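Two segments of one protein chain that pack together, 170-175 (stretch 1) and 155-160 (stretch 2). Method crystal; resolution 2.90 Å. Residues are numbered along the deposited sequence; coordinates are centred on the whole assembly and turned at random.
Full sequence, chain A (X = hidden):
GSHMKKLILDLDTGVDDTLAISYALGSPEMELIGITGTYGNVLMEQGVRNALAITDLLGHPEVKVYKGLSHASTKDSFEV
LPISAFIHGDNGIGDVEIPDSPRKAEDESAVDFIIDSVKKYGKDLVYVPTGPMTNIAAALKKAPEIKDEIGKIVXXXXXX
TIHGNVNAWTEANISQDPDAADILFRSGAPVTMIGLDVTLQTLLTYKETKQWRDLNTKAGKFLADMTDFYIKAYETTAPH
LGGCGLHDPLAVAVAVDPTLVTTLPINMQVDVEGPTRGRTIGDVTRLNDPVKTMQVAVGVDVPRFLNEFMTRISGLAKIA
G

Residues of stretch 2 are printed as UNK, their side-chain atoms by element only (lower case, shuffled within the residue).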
# COMPACT_ATOMS: atom_id res chain seq x y z
N THR A 170 2.26 10.96 4.81
CA THR A 170 1.58 11.90 3.89
C THR A 170 2.55 12.52 2.88
O THR A 170 3.72 12.75 3.19
CB THR A 170 0.88 13.07 4.63
OG1 THR A 170 1.84 14.02 5.08
CG2 THR A 170 0.09 12.58 5.82
N GLU A 171 2.04 12.81 1.69
CA GLU A 171 2.81 13.46 0.63
C GLU A 171 2.31 14.90 0.43
O GLU A 171 1.13 15.19 0.61
CB GLU A 171 2.71 12.64 -0.65
CG GLU A 171 3.42 13.22 -1.87
CD GLU A 171 2.66 14.34 -2.57
OE1 GLU A 171 1.40 14.36 -2.50
OE2 GLU A 171 3.31 15.23 -3.17
N ALA A 172 3.23 15.79 0.03
CA ALA A 172 2.99 17.25 -0.08
C ALA A 172 1.63 17.70 -0.63
O ALA A 172 0.85 18.32 0.09
CB ALA A 172 4.12 17.89 -0.87
N ASN A 173 1.36 17.40 -1.91
CA ASN A 173 0.11 17.81 -2.57
C ASN A 173 -1.17 17.32 -1.83
O ASN A 173 -2.18 18.04 -1.77
CB ASN A 173 0.10 17.36 -4.05
CG ASN A 173 1.16 18.07 -4.91
OD1 ASN A 173 1.43 19.27 -4.73
ND2 ASN A 173 1.76 17.33 -5.84
N ILE A 174 -1.10 16.13 -1.24
CA ILE A 174 -2.20 15.61 -0.43
C ILE A 174 -2.21 16.29 0.94
O ILE A 174 -3.27 16.62 1.47
CB ILE A 174 -2.11 14.07 -0.25
CG1 ILE A 174 -2.11 13.36 -1.61
CG2 ILE A 174 -3.27 13.56 0.61
CD1 ILE A 174 -3.44 13.34 -2.32
N SER A 175 -1.02 16.49 1.51
CA SER A 175 -0.86 17.14 2.82
C SER A 175 -1.53 18.51 2.89
O SER A 175 -2.15 18.83 3.90
CB SER A 175 0.63 17.28 3.17
OG SER A 175 0.82 18.14 4.28
N UNK A 155 -3.57 12.33 -11.44
CA UNK A 155 -2.88 13.24 -10.51
C UNK A 155 -1.47 12.80 -10.17
O UNK A 155 -1.11 11.64 -10.37
c UNK A 155 -3.71 12.20 -8.25
c UNK A 155 -3.70 13.39 -9.22
c UNK A 155 -2.74 12.41 -7.09
c UNK A 155 -5.10 11.93 -7.72
N UNK A 156 -0.69 13.74 -9.65
CA UNK A 156 0.57 13.45 -8.97
C UNK A 156 0.36 13.83 -7.52
O UNK A 156 -0.02 14.95 -7.20
c UNK A 156 2.79 14.80 -8.65
c UNK A 156 1.75 14.21 -9.61
c UNK A 156 4.23 14.90 -6.27
s UNK A 156 3.51 13.70 -7.41
N UNK A 157 0.62 12.87 -6.64
CA UNK A 157 0.42 13.03 -5.21
C UNK A 157 0.24 11.71 -4.48
O UNK A 157 0.02 10.67 -5.11
N UNK A 158 0.32 11.77 -3.16
CA UNK A 158 0.15 10.59 -2.30
C UNK A 158 1.33 9.63 -2.29
O UNK A 158 2.32 9.81 -3.00
N UNK A 159 1.19 8.62 -1.43
CA UNK A 159 2.12 7.50 -1.35
C UNK A 159 1.36 6.32 -0.76
O UNK A 159 0.90 6.40 0.38
c UNK A 159 3.31 7.85 -0.49
N UNK A 160 1.18 5.25 -1.54
CA UNK A 160 0.40 4.10 -1.10
C UNK A 160 1.28 3.14 -0.34
O UNK A 160 1.08 2.95 0.86
c UNK A 160 -1.63 1.49 -3.20
c UNK A 160 -2.25 2.51 -1.04
c UNK A 160 -0.25 3.38 -2.28
c UNK A 160 -1.10 2.15 -1.94

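Position 155 carries four side-chain carbons, forked at the second, with no heteroatom. Its CA-to-CB bond points toward stretch 1, yet even the nearest approach, from a terminal methyl carbon to Ile 174 CD1, is 4.9 Å. A buried, purely aliphatic group forked one carbon beyond CB is leucine, and the side chain of Leu 155, with no polar group to satisfy, is at home in a buried position.

Position 156 has an unbranched side chain of two carbons, a sulfur and a final carbon. The CA-to-CB bond runs sideways, but the end of the chain comes nearer: the final carbon lies 3.3 Å from Glu 171 OE2 and 3.5 Å from Asn 173 ND2. This is methionine, whose long, unbranched thioether lets its terminal methyl reach these two atoms. The backbone contributes separately, for Met 156 O accepts a hydrogen bond from Asn 173 ND2 at 3.3 Å.

Position 157 has no atom beyond the backbone, and its CA approaches Glu 171 OE1 to 3.2 Å. With phi/psi of 157/167, a CB would be jammed against the carbonyl oxygen of the preceding residue, and an ideal CB would also stand only 3.3 Å from Glu 171 OE1. The residue is glycine, Gly 157.

Position 158 is likewise bare, with a positive phi of 75°. Its N donates a hydrogen bond to Glu 171 OE1 at 2.9 Å, with an N-H...acceptor angle of 156°, and also lies 3.3 Å from Ile 174 CG1. This is Gly 158. A CB here would point away from stretch 1, so the backbone conformation gives the clearer reason for glycine.

Position 159 bears a single carbon, CB, which points toward stretch 1 but stays 4.8 Å from Glu 171 CB; the closest contact is made by its backbone, with N 4.4 Å from Glu 171 CB. It is alanine, and the single methyl of Ala 159 is apolar and needs no polar partner in its buried site.

Position 160 has four carbons forked at the second and is out of reach of stretch 1. It is again leucine; the apolar side chain of Leu 160 likewise suits burial, though not by stretch 1.

The contact centres on Glu 171, the N-cap of the helix beginning at Ala 172. Its OE2 accepts from Asn 173 N at 3.2 Å, and its OE1 accepts a weak bond from Ile 174 N at 3.3 Å. Because OE1 also receives Gly 158 N, one carboxylate both caps the helix and ties it to Gly 158 N, with Gly 157 CA packed close by, while the Asn 173 amide adds a second link through Met 156 O.

Stretch 2 155-160: LMGGAL
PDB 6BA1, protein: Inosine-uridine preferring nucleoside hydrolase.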